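Local coordinates for filamentation induced by cAMP protein Fic (Desulfovibrio alaskensis, PDB 4RGL) that is of unknown function but is a largely helical member of the Fic/DOC family with a C-terminal domain of the helix-turn-helix clan, at residues L110-L115 and R194-L199; R51-S56 and Q86-A91; G137-H142 and V227-D232. All coordinates share one frame; numbering follows the deposited sequence.

Followed from the N terminus, the chain first closes contact 2, where 51-56 on helix 42-59 meets 86-91 on helix 82-95 across a 29-residue excursion. Contact 1 then opens at 110-115 on helix 106-117 and closes at 194-199 on helix 189-202; both join buried helices. Contact 3 opens at 137-142 before contact 1 closes, and itself closes later, at 227-232 on helix 221-234, so contacts 1 and 3 cross while contact 2 precedes both in series. Contacts 1 and 2 have centres 12 Å apart and touch, with Arg194 NH1 probably hydrogen-bonded to Ser56 OG. Contact 3 ties a surface loop to a helix, its nearest atoms about 8 Å from contact 1.

Contact 1. Residues L110-L115 and R194-L199; sequences LAAHEL and RLWQTL
Ala112 meets Leu195 and Trp196 as a single methyl set against two neighbouring side chains of the other helix. Its CB points at helix 189-202 and lies 3.5 Å from CZ3 of Trp196 and 4.0 Å from CD2 of Leu195. The approach to the indole is oblique, on the benzo part of the ring system: CH2 of Trp196 is the next atom in line, 4.0 Å from the same Ala112 CB.

The two partners arrive there differently. Leu195 is aimed at Ala112 from the start, and with CG anti to the backbone N (chi1 173°) its CD2 branch does the touching. Trp196 leaves its helix on a less direct course, and the length of the indole brings the far end of the ring in. One face of that ring is covered from within its own helix by Leu199, whose CD2 lies over that face near its margin, 3.4 Å from the ring plane. Phe175 also meets the indole, with planes about 35° apart, and Trp196 NE1 is hydrogen-bonded to the carbonyl of Ala103, which gives the buried N-H a partner and limits rotation of the ring.

The backbones remain well separated: the nearest pair of CA atoms, in Ala112 and Leu195, is 8.9 Å apart. The next residue, His113, stacks its ring on Phe185, and its NE2 is hydrogen-bonded to Asp187 O, so the same helix also borders the HPFADGNGR stretch, the Fic signature that leads into helix 189-202.

All three touching residues are buried and every contact between them is carbon to carbon. Only 99 Å² is covered in total, which implies modest apolar packing between two helices of the Fic core, with directional bonding supplied by surrounding residues.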
ATOM      1  N   LEU A 110       9.554  -6.957 -17.660  1.00 63.09           N
ATOM      2  CA  LEU A 110       9.682  -5.917 -18.675  1.00 62.74           C
ATOM      3  C   LEU A 110       8.348  -5.207 -18.892  1.00 68.30           C
ATOM      4  O   LEU A 110       8.316  -3.979 -18.973  1.00 68.30           O
ATOM      5  CB  LEU A 110      10.193  -6.516 -19.997  1.00 64.18           C
ATOM      6  CG  LEU A 110      11.541  -7.259 -19.904  1.00 68.88           C
ATOM      7  CD1 LEU A 110      11.893  -7.895 -21.208  1.00 70.83           C
ATOM      8  CD2 LEU A 110      12.662  -6.329 -19.437  1.00 69.71           C
ATOM      9  N   ALA A 111       7.237  -5.970 -18.909  1.00 65.91           N
ATOM     10  CA  ALA A 111       5.892  -5.395 -19.042  1.00 65.54           C
ATOM     11  C   ALA A 111       5.592  -4.405 -17.885  1.00 68.02           C
ATOM     12  O   ALA A 111       4.973  -3.356 -18.110  1.00 67.43           O
ATOM     13  CB  ALA A 111       4.851  -6.506 -19.069  1.00 67.13           C
ATOM     14  N   ALA A 112       6.076  -4.723 -16.665  1.00 63.29           N
ATOM     15  CA  ALA A 112       5.903  -3.860 -15.499  1.00 61.89           C
ATOM     16  C   ALA A 112       6.707  -2.571 -15.649  1.00 65.30           C
ATOM     17  O   ALA A 112       6.188  -1.484 -15.375  1.00 64.10           O
ATOM     18  CB  ALA A 112       6.327  -4.595 -14.237  1.00 61.93           C
ATOM     19  N   HIS A 113       7.975  -2.685 -16.100  1.00 62.24           N
ATOM     20  CA  HIS A 113       8.842  -1.524 -16.298  1.00 61.31           C
ATOM     21  C   HIS A 113       8.253  -0.581 -17.364  1.00 66.40           C
ATOM     22  O   HIS A 113       8.327   0.647 -17.211  1.00 64.77           O
ATOM     23  CB  HIS A 113      10.252  -1.965 -16.693  1.00 62.22           C
ATOM     24  CG  HIS A 113      11.209  -0.830 -16.848  1.00 65.02           C
ATOM     25  ND1 HIS A 113      11.570  -0.359 -18.097  1.00 67.75           N
ATOM     26  CD2 HIS A 113      11.788  -0.052 -15.902  1.00 65.38           C
ATOM     27  CE1 HIS A 113      12.384   0.658 -17.872  1.00 66.65           C
ATOM     28  NE2 HIS A 113      12.544   0.878 -16.564  1.00 65.59           N
ATOM     29  N   GLU A 114       7.607  -1.164 -18.413  1.00 64.86           N
ATOM     30  CA  GLU A 114       6.929  -0.397 -19.456  1.00 65.88           C
ATOM     31  C   GLU A 114       5.798   0.467 -18.854  1.00 70.34           C
ATOM     32  O   GLU A 114       5.765   1.673 -19.087  1.00 71.11           O
ATOM     33  CB  GLU A 114       6.374  -1.345 -20.555  1.00 68.99           C
ATOM     34  CG  GLU A 114       5.143  -0.818 -21.307  1.00 78.23           C
ATOM     35  CD  GLU A 114       5.304   0.509 -22.031  1.00 99.55           C
ATOM     36  OE1 GLU A 114       6.459   0.911 -22.301  1.00102.75           O
ATOM     37  OE2 GLU A 114       4.269   1.139 -22.338  1.00 93.49           O
ATOM     38  N   LEU A 115       4.901  -0.143 -18.055  1.00 66.02           N
ATOM     39  CA  LEU A 115       3.782   0.583 -17.446  1.00 65.41           C
ATOM     40  C   LEU A 115       4.271   1.664 -16.505  1.00 70.44           C
ATOM     41  O   LEU A 115       3.657   2.731 -16.423  1.00 71.84           O
ATOM     42  CB  LEU A 115       2.868  -0.379 -16.687  1.00 65.18           C
ATOM     43  CG  LEU A 115       1.990  -1.268 -17.537  1.00 70.73           C
ATOM     44  CD1 LEU A 115       1.325  -2.328 -16.692  1.00 70.91           C
ATOM     45  CD2 LEU A 115       0.950  -0.457 -18.272  1.00 73.17           C
ATOM     46  N   ARG A 194      11.190  -2.491  -5.179  1.00 55.56           N
ATOM     47  CA  ARG A 194      10.099  -2.543  -4.199  1.00 54.58           C
ATOM     48  C   ARG A 194       8.858  -3.182  -4.798  1.00 60.11           C
ATOM     49  O   ARG A 194       8.148  -3.918  -4.101  1.00 61.17           O
ATOM     50  CB  ARG A 194       9.774  -1.142  -3.687  1.00 51.11           C
ATOM     51  CG  ARG A 194      10.948  -0.496  -3.019  1.00 57.39           C
ATOM     52  CD  ARG A 194      10.692   0.922  -2.644  1.00 63.60           C
ATOM     53  NE  ARG A 194      11.945   1.660  -2.578  1.00 73.71           N
ATOM     54  CZ  ARG A 194      12.367   2.477  -3.530  1.00 80.44           C
ATOM     55  NH1 ARG A 194      11.569   2.798  -4.535  1.00 59.88           N
ATOM     56  NH2 ARG A 194      13.548   3.063  -3.430  1.00 76.43           N
ATOM     57  N   LEU A 195       8.606  -2.941  -6.104  1.00 55.89           N
ATOM     58  CA  LEU A 195       7.464  -3.530  -6.784  1.00 55.52           C
ATOM     59  C   LEU A 195       7.586  -5.040  -6.828  1.00 60.83           C
ATOM     60  O   LEU A 195       6.637  -5.746  -6.472  1.00 61.00           O
ATOM     61  CB  LEU A 195       7.328  -2.969  -8.208  1.00 55.29           C
ATOM     62  CG  LEU A 195       6.241  -3.638  -9.089  1.00 60.20           C
ATOM     63  CD1 LEU A 195       4.834  -3.331  -8.566  1.00 59.48           C
ATOM     64  CD2 LEU A 195       6.371  -3.207 -10.521  1.00 62.56           C
ATOM     65  N   TRP A 196       8.758  -5.550  -7.244  1.00 57.95           N
ATOM     66  CA  TRP A 196       8.938  -6.980  -7.424  1.00 58.50           C
ATOM     67  C   TRP A 196       8.998  -7.702  -6.073  1.00 61.27           C
ATOM     68  O   TRP A 196       8.510  -8.827  -5.971  1.00 62.52           O
ATOM     69  CB  TRP A 196      10.182  -7.277  -8.260  1.00 57.56           C
ATOM     70  CG  TRP A 196       9.898  -8.174  -9.431  1.00 59.34           C
ATOM     71  CD1 TRP A 196      10.367  -9.439  -9.625  1.00 63.38           C
ATOM     72  CD2 TRP A 196       8.907  -7.957 -10.445  1.00 59.20           C
ATOM     73  NE1 TRP A 196       9.827  -9.971 -10.771  1.00 63.55           N
ATOM     74  CE2 TRP A 196       8.892  -9.102 -11.269  1.00 64.36           C
ATOM     75  CE3 TRP A 196       8.044  -6.887 -10.755  1.00 59.43           C
ATOM     76  CZ2 TRP A 196       8.071  -9.201 -12.393  1.00 64.67           C
ATOM     77  CZ3 TRP A 196       7.203  -7.004 -11.846  1.00 61.39           C
ATOM     78  CH2 TRP A 196       7.231  -8.140 -12.662  1.00 63.72           C
ATOM     79  N   GLN A 197       9.475  -7.019  -5.012  1.00 55.46           N
ATOM     80  CA  GLN A 197       9.423  -7.603  -3.674  1.00 54.92           C
ATOM     81  C   GLN A 197       7.955  -7.806  -3.243  1.00 59.83           C
ATOM     82  O   GLN A 197       7.597  -8.886  -2.778  1.00 60.54           O
ATOM     83  CB  GLN A 197      10.173  -6.741  -2.660  1.00 54.85           C
ATOM     84  CG  GLN A 197      10.083  -7.301  -1.240  1.00 62.66           C
ATOM     85  CD  GLN A 197      10.843  -6.486  -0.251  1.00 75.59           C
ATOM     86  OE1 GLN A 197      12.058  -6.314  -0.358  1.00 68.98           O
ATOM     87  NE2 GLN A 197      10.177  -6.115   0.832  1.00 70.84           N
ATOM     88  N   THR A 198       7.092  -6.798  -3.508  1.00 56.39           N
ATOM     89  CA  THR A 198       5.655  -6.896  -3.244  1.00 56.67           C
ATOM     90  C   THR A 198       5.033  -8.037  -4.079  1.00 63.85           C
ATOM     91  O   THR A 198       4.140  -8.738  -3.596  1.00 65.37           O
ATOM     92  CB  THR A 198       4.962  -5.548  -3.542  1.00 61.12           C
ATOM     93  OG1 THR A 198       5.628  -4.507  -2.826  1.00 63.95           O
ATOM     94  CG2 THR A 198       3.490  -5.559  -3.180  1.00 57.12           C
ATOM     95  N   LEU A 199       5.534  -8.244  -5.319  1.00 60.89           N
ATOM     96  CA  LEU A 199       5.001  -9.287  -6.196  1.00 61.89           C
ATOM     97  C   LEU A 199       5.358 -10.663  -5.667  1.00 67.80           C
ATOM     98  O   LEU A 199       4.481 -11.517  -5.561  1.00 68.84           O
ATOM     99  CB  LEU A 199       5.514  -9.114  -7.642  1.00 61.95           C
ATOM    100  CG  LEU A 199       4.885 -10.064  -8.689  1.00 67.21           C
ATOM    101  CD1 LEU A 199       3.362  -9.894  -8.755  1.00 66.68           C
ATOM    102  CD2 LEU A 199       5.480  -9.844 -10.027  1.00 69.59           C
TER

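Contact 2. Residues R51-S56 and Q86-A91; sequences RTIQAS and QEVRNA
Ile53 supplies the whole of one side of this contact, packing against Ala91 and Val88 of helix 82-95. The apolar interaction depends on its branched CB. A chi1 of -66° sets CG1 beside the backbone N and leaves CG2 anti to that N, and it is CG2 that reaches across. It lies 3.8 Å from CB of Ala91, a methyl directed toward the opposing segment, while CG1 of Val88 is a looser neighbour at 4.4 Å from the same Ile53 CG2. Val88 and Ala91 are three residues apart, hence on nearly the same side of their helix, and the isoleucine methyl is offered to both. The small alanine side chain fits with a close backbone approach, the CA atoms of Ile53 and Ala91 being 6.5 Å apart.

Polar interactions run within or beyond the two segments rather than between them. On helix 82-95, turned away from Ile53, Arg89 NH1 donates to Gln86 OE1 at 3.2 Å. The N-H to acceptor angle is 153° and the oxygen stands 18° out of the guanidinium plane, so the bond is bent and somewhat long. On the other helix Gln54 NE2 bonds the carbonyl of Leu64 and Thr52 OG1 is paired with Glu214 OE1, which gives these buried side chains partners away from the apolar patch.

The touching residues are buried, with 118 Å² covered in all. Phe92 and Tyr95 continue the packing on Ile53 along helix 82-95. Helix 66-74, part of the connection between the two segments, also packs on the patch, with Ile73 on Ile53 and Val69 and Val72 on Val88, so that helices 42-59, 66-74 and 82-95 pack together round Ile53 and Val88.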
ATOM      1  N   ARG A  51      -0.396   4.779   0.062  1.00 55.89           N
ATOM      2  CA  ARG A  51       0.765   4.917   0.957  1.00 55.13           C
ATOM      3  C   ARG A  51       2.005   4.252   0.349  1.00 59.08           C
ATOM      4  O   ARG A  51       3.090   4.836   0.378  1.00 59.20           O
ATOM      5  CB  ARG A  51       0.467   4.314   2.339  1.00 53.23           C
ATOM      6  CG  ARG A  51      -0.507   5.136   3.172  1.00 62.16           C
ATOM      7  CD  ARG A  51      -0.767   4.490   4.515  1.00 70.15           C
ATOM      8  NE  ARG A  51       0.448   4.421   5.326  1.00 83.28           N
ATOM      9  CZ  ARG A  51       0.579   3.651   6.400  1.00100.56           C
ATOM     10  NH1 ARG A  51      -0.407   2.841   6.768  1.00 86.27           N
ATOM     11  NH2 ARG A  51       1.714   3.646   7.085  1.00 91.88           N
ATOM     12  N   THR A  52       1.841   3.026  -0.213  1.00 54.96           N
ATOM     13  CA  THR A  52       2.928   2.301  -0.886  1.00 55.03           C
ATOM     14  C   THR A  52       3.503   3.145  -2.055  1.00 59.01           C
ATOM     15  O   THR A  52       4.720   3.334  -2.144  1.00 58.85           O
ATOM     16  CB  THR A  52       2.410   0.934  -1.392  1.00 65.11           C
ATOM     17  OG1 THR A  52       2.178   0.084  -0.272  1.00 69.31           O
ATOM     18  CG2 THR A  52       3.376   0.259  -2.365  1.00 61.06           C
ATOM     19  N   ILE A  53       2.622   3.668  -2.916  1.00 54.61           N
ATOM     20  CA  ILE A  53       3.024   4.438  -4.086  1.00 54.22           C
ATOM     21  C   ILE A  53       3.720   5.736  -3.654  1.00 60.51           C
ATOM     22  O   ILE A  53       4.840   6.004  -4.093  1.00 60.49           O
ATOM     23  CB  ILE A  53       1.795   4.720  -4.997  1.00 56.12           C
ATOM     24  CG1 ILE A  53       1.253   3.392  -5.604  1.00 56.19           C
ATOM     25  CG2 ILE A  53       2.148   5.725  -6.096  1.00 55.06           C
ATOM     26  CD1 ILE A  53      -0.133   3.475  -6.146  1.00 62.89           C
ATOM     27  N   GLN A  54       3.077   6.518  -2.763  1.00 57.99           N
ATOM     28  CA  GLN A  54       3.629   7.789  -2.311  1.00 57.91           C
ATOM     29  C   GLN A  54       5.020   7.589  -1.693  1.00 63.90           C
ATOM     30  O   GLN A  54       5.953   8.289  -2.066  1.00 64.33           O
ATOM     31  CB  GLN A  54       2.681   8.467  -1.306  1.00 59.16           C
ATOM     32  CG  GLN A  54       3.098   9.897  -0.917  1.00 69.43           C
ATOM     33  CD  GLN A  54       4.243   9.925   0.062  1.00 80.94           C
ATOM     34  OE1 GLN A  54       4.295   9.149   1.017  1.00 83.28           O
ATOM     35  NE2 GLN A  54       5.145  10.862  -0.118  1.00 65.27           N
ATOM     36  N   ALA A  55       5.162   6.609  -0.780  1.00 61.46           N
ATOM     37  CA  ALA A  55       6.440   6.362  -0.106  1.00 61.46           C
ATOM     38  C   ALA A  55       7.506   5.862  -1.093  1.00 63.64           C
ATOM     39  O   ALA A  55       8.615   6.392  -1.105  1.00 63.47           O
ATOM     40  CB  ALA A  55       6.258   5.358   1.017  1.00 62.54           C
ATOM     41  N   SER A  56       7.156   4.868  -1.952  1.00 58.97           N
ATOM     42  CA  SER A  56       8.102   4.322  -2.948  1.00 58.42           C
ATOM     43  C   SER A  56       8.638   5.435  -3.859  1.00 63.25           C
ATOM     44  O   SER A  56       9.845   5.496  -4.108  1.00 63.35           O
ATOM     45  CB  SER A  56       7.433   3.233  -3.786  1.00 59.97           C
ATOM     46  OG  SER A  56       8.335   2.655  -4.715  1.00 62.66           O
ATOM     47  N   GLN A  86       2.677  12.354 -13.335  1.00 67.49           N
ATOM     48  CA  GLN A  86       2.657  11.210 -14.248  1.00 67.00           C
ATOM     49  C   GLN A  86       3.371  10.012 -13.651  1.00 71.10           C
ATOM     50  O   GLN A  86       3.001   8.876 -13.951  1.00 71.91           O
ATOM     51  CB  GLN A  86       3.268  11.560 -15.595  1.00 68.73           C
ATOM     52  CG  GLN A  86       2.212  11.823 -16.671  1.00 85.15           C
ATOM     53  CD  GLN A  86       1.253  10.650 -16.847  1.00 91.45           C
ATOM     54  OE1 GLN A  86       0.029  10.810 -16.820  1.00 87.73           O
ATOM     55  NE2 GLN A  86       1.792   9.452 -17.007  1.00 75.39           N
ATOM     56  N   GLU A  87       4.382  10.247 -12.788  1.00 66.33           N
ATOM     57  CA  GLU A  87       5.034   9.155 -12.070  1.00 65.42           C
ATOM     58  C   GLU A  87       4.009   8.414 -11.213  1.00 68.80           C
ATOM     59  O   GLU A  87       3.976   7.185 -11.221  1.00 68.58           O
ATOM     60  CB  GLU A  87       6.194   9.673 -11.195  1.00 66.69           C
ATOM     61  CG  GLU A  87       7.422  10.099 -11.984  1.00 78.48           C
ATOM     62  CD  GLU A  87       8.648  10.404 -11.138  1.00101.87           C
ATOM     63  OE1 GLU A  87       8.614  10.128  -9.916  1.00 99.13           O
ATOM     64  OE2 GLU A  87       9.668  10.849 -11.713  1.00 96.80           O
ATOM     65  N   VAL A  88       3.101   9.178 -10.545  1.00 64.67           N
ATOM     66  CA  VAL A  88       2.047   8.618  -9.689  1.00 64.08           C
ATOM     67  C   VAL A  88       1.033   7.829 -10.536  1.00 67.63           C
ATOM     68  O   VAL A  88       0.692   6.699 -10.189  1.00 67.08           O
ATOM     69  CB  VAL A  88       1.338   9.730  -8.865  1.00 68.37           C
ATOM     70  CG1 VAL A  88       0.170   9.160  -8.066  1.00 67.98           C
ATOM     71  CG2 VAL A  88       2.325  10.443  -7.947  1.00 68.07           C
ATOM     72  N   ARG A  89       0.542   8.433 -11.636  1.00 64.77           N
ATOM     73  CA  ARG A  89      -0.424   7.774 -12.514  1.00 64.81           C
ATOM     74  C   ARG A  89       0.143   6.449 -13.037  1.00 68.03           C
ATOM     75  O   ARG A  89      -0.522   5.419 -12.940  1.00 68.02           O
ATOM     76  CB  ARG A  89      -0.819   8.692 -13.691  1.00 66.38           C
ATOM     77  CG  ARG A  89      -1.516   9.989 -13.271  1.00 72.24           C
ATOM     78  CD  ARG A  89      -2.234  10.625 -14.448  1.00 78.03           C
ATOM     79  NE  ARG A  89      -2.826  11.918 -14.100  1.00 89.71           N
ATOM     80  CZ  ARG A  89      -2.261  13.092 -14.380  1.00104.98           C
ATOM     81  NH1 ARG A  89      -1.098  13.141 -15.022  1.00 93.45           N
ATOM     82  NH2 ARG A  89      -2.861  14.224 -14.030  1.00 87.39           N
ATOM     83  N   ASN A  90       1.403   6.467 -13.538  1.00 64.33           N
ATOM     84  CA  ASN A  90       2.070   5.260 -14.047  1.00 64.12           C
ATOM     85  C   ASN A  90       2.254   4.222 -12.937  1.00 67.14           C
ATOM     86  O   ASN A  90       1.988   3.035 -13.156  1.00 67.73           O
ATOM     87  CB  ASN A  90       3.433   5.610 -14.671  1.00 63.75           C
ATOM     88  CG  ASN A  90       3.342   6.300 -16.015  1.00 77.61           C
ATOM     89  OD1 ASN A  90       2.260   6.658 -16.494  1.00 73.59           O
ATOM     90  ND2 ASN A  90       4.479   6.465 -16.669  1.00 68.10           N
ATOM     91  N   ALA A  91       2.700   4.667 -11.736  1.00 61.55           N
ATOM     92  CA  ALA A  91       2.893   3.767 -10.594  1.00 60.02           C
ATOM     93  C   ALA A  91       1.578   3.081 -10.210  1.00 65.25           C
ATOM     94  O   ALA A  91       1.532   1.848 -10.118  1.00 66.14           O
ATOM     95  CB  ALA A  91       3.450   4.533  -9.412  1.00 59.53           C
TER

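Contact 3. Residues G137-H142 and V227-D232; sequences GEQLVH and VLAVAD
Gln139 is stretched nearly to full length toward Ala229: CG stands anti to the backbone N (chi1 -173°) and the chain stays extended beyond it, delivering the carboxamide to the alanine methyl. OE1 and NE2 of Gln139 lie 3.2 and 3.5 Å from CB of Ala229. The methyl meets the O and N end of the carboxamide, Gln139 CD lying farther back at 3.8 Å from Ala229 CB; the contact is van der Waals in kind.

His142 takes a different first torsion, its CG tucked between the backbone N and the carbonyl carbon (chi1 68°). The imidazole and Asp232 approach from opposite directions, OD2 lying oblique to the ring, with ring and carboxylate planes 24° apart. NE2 of His142 is nevertheless 4.2 Å from OD2 of Asp232, too far for a bond. Any attraction would be electrostatic and would depend on the charge of the histidine. That carboxylate oxygen is instead engaged by Arg136 in a salt bridge, and Arg136 also packs on His142 and Ala229.

The contact lies at the surface and covers 107 Å². Segment 137-142 forms most of the turn of a short beta hairpin, strand 133-134 pairing antiparallel with 142-143 through backbone hydrogen bonds of His142 with Ile134, a placement consistent with the flap of Fic proteins. Helix 221-234 flanks this hairpin, and its Leu228 packs on helices 168-182 and 238-257.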
ATOM      1  N   GLY A 137      21.200   7.168  -1.573  1.00 83.20           N
ATOM      2  CA  GLY A 137      21.008   8.361  -0.760  1.00 83.98           C
ATOM      3  C   GLY A 137      22.109   9.384  -0.950  1.00 88.76           C
ATOM      4  O   GLY A 137      22.473   9.710  -2.089  1.00 88.55           O
ATOM      5  N   GLU A 138      22.674   9.881   0.169  1.00 85.28           N
ATOM      6  CA  GLU A 138      23.740  10.886   0.136  1.00 85.76           C
ATOM      7  C   GLU A 138      25.122  10.208   0.058  1.00 88.57           C
ATOM      8  O   GLU A 138      26.148  10.847   0.335  1.00 89.85           O
ATOM      9  CB  GLU A 138      23.653  11.802   1.372  1.00 88.40           C
ATOM     10  N   GLN A 139      25.149   8.934  -0.362  1.00 82.36           N
ATOM     11  CA  GLN A 139      26.383   8.160  -0.486  1.00 81.61           C
ATOM     12  C   GLN A 139      27.047   8.405  -1.866  1.00 82.97           C
ATOM     13  O   GLN A 139      26.377   8.846  -2.808  1.00 81.89           O
ATOM     14  CB  GLN A 139      26.083   6.666  -0.282  1.00 82.50           C
ATOM     15  CG  GLN A 139      27.309   5.771  -0.231  1.00102.23           C
ATOM     16  CD  GLN A 139      26.919   4.331  -0.010  1.00126.21           C
ATOM     17  OE1 GLN A 139      25.885   4.024   0.611  1.00118.85           O
ATOM     18  NE2 GLN A 139      27.752   3.412  -0.485  1.00122.46           N
ATOM     19  N   LEU A 140      28.369   8.124  -1.968  1.00 77.90           N
ATOM     20  CA  LEU A 140      29.144   8.297  -3.201  1.00 76.31           C
ATOM     21  C   LEU A 140      28.624   7.369  -4.322  1.00 78.32           C
ATOM     22  O   LEU A 140      28.421   6.170  -4.093  1.00 78.28           O
ATOM     23  CB  LEU A 140      30.626   8.006  -2.921  1.00 77.06           C
ATOM     24  CG  LEU A 140      31.619   8.540  -3.931  1.00 82.03           C
ATOM     25  CD1 LEU A 140      31.782  10.054  -3.785  1.00 83.59           C
ATOM     26  CD2 LEU A 140      32.957   7.875  -3.763  1.00 83.61           C
ATOM     27  N   VAL A 141      28.424   7.928  -5.530  1.00 73.70           N
ATOM     28  CA  VAL A 141      27.889   7.191  -6.688  1.00 72.45           C
ATOM     29  C   VAL A 141      28.944   6.223  -7.250  1.00 75.72           C
ATOM     30  O   VAL A 141      30.100   6.613  -7.460  1.00 75.92           O
ATOM     31  CB  VAL A 141      27.400   8.174  -7.801  1.00 76.55           C
ATOM     32  CG1 VAL A 141      26.853   7.416  -9.012  1.00 75.78           C
ATOM     33  CG2 VAL A 141      26.361   9.143  -7.256  1.00 76.37           C
ATOM     34  N   HIS A 142      28.530   4.986  -7.545  1.00 71.64           N
ATOM     35  CA  HIS A 142      29.385   4.016  -8.224  1.00 71.89           C
ATOM     36  C   HIS A 142      28.629   3.421  -9.413  1.00 73.76           C
ATOM     37  O   HIS A 142      27.408   3.594  -9.514  1.00 72.62           O
ATOM     38  CB  HIS A 142      29.866   2.915  -7.254  1.00 73.33           C
ATOM     39  CG  HIS A 142      28.781   2.011  -6.782  1.00 76.66           C
ATOM     40  ND1 HIS A 142      27.967   2.357  -5.722  1.00 78.46           N
ATOM     41  CD2 HIS A 142      28.420   0.787  -7.232  1.00 78.74           C
ATOM     42  CE1 HIS A 142      27.124   1.348  -5.573  1.00 77.80           C
ATOM     43  NE2 HIS A 142      27.365   0.376  -6.454  1.00 78.37           N
ATOM     44  N   VAL A 227      22.696  -0.082   5.389  1.00 89.87           N
ATOM     45  CA  VAL A 227      22.703  -1.550   5.513  1.00 90.68           C
ATOM     46  C   VAL A 227      22.887  -2.177   4.136  1.00 94.25           C
ATOM     47  O   VAL A 227      23.643  -3.137   3.990  1.00 94.54           O
ATOM     48  CB  VAL A 227      21.416  -2.072   6.195  1.00 94.51           C
ATOM     49  N   LEU A 228      22.244  -1.593   3.120  1.00 89.67           N
ATOM     50  CA  LEU A 228      22.353  -2.049   1.743  1.00 89.34           C
ATOM     51  C   LEU A 228      23.800  -1.881   1.220  1.00 94.95           C
ATOM     52  O   LEU A 228      24.295  -2.746   0.492  1.00 94.82           O
ATOM     53  CB  LEU A 228      21.365  -1.264   0.865  1.00 88.19           C
ATOM     54  CG  LEU A 228      21.269  -1.668  -0.593  1.00 92.35           C
ATOM     55  CD1 LEU A 228      20.963  -3.161  -0.738  1.00 93.17           C
ATOM     56  CD2 LEU A 228      20.222  -0.854  -1.295  1.00 93.73           C
ATOM     57  N   ALA A 229      24.488  -0.783   1.633  1.00 92.10           N
ATOM     58  CA  ALA A 229      25.876  -0.522   1.231  1.00 92.18           C
ATOM     59  C   ALA A 229      26.849  -1.423   1.992  1.00 97.77           C
ATOM     60  O   ALA A 229      27.814  -1.913   1.402  1.00 97.80           O
ATOM     61  CB  ALA A 229      26.225   0.936   1.469  1.00 92.75           C
ATOM     62  N   VAL A 230      26.607  -1.627   3.325  1.00 95.04           N
ATOM     63  CA  VAL A 230      27.451  -2.500   4.155  1.00 96.22           C
ATOM     64  C   VAL A 230      27.350  -3.939   3.654  1.00100.88           C
ATOM     65  O   VAL A 230      28.374  -4.616   3.513  1.00100.70           O
ATOM     66  CB  VAL A 230      27.075  -2.402   5.652  1.00100.75           C
ATOM     67  N   ALA A 231      26.114  -4.383   3.303  1.00 97.81           N
ATOM     68  CA  ALA A 231      25.875  -5.710   2.731  1.00 98.37           C
ATOM     69  C   ALA A 231      26.572  -5.852   1.370  1.00103.48           C
ATOM     70  O   ALA A 231      27.125  -6.911   1.070  1.00103.95           O
ATOM     71  CB  ALA A 231      24.380  -5.953   2.585  1.00 98.33           C
ATOM     72  N   ASP A 232      26.583  -4.762   0.570  1.00100.32           N
ATOM     73  CA  ASP A 232      27.270  -4.722  -0.726  1.00100.55           C
ATOM     74  C   ASP A 232      28.806  -4.806  -0.533  1.00107.08           C
ATOM     75  O   ASP A 232      29.480  -5.543  -1.258  1.00107.48           O
ATOM     76  CB  ASP A 232      26.888  -3.429  -1.491  1.00101.07           C
ATOM     77  CG  ASP A 232      27.673  -3.199  -2.770  1.00111.02           C
ATOM     78  OD1 ASP A 232      27.909  -4.180  -3.507  1.00111.96           O
ATOM     79  OD2 ASP A 232      27.966  -2.027  -3.080  1.00117.12           O
TER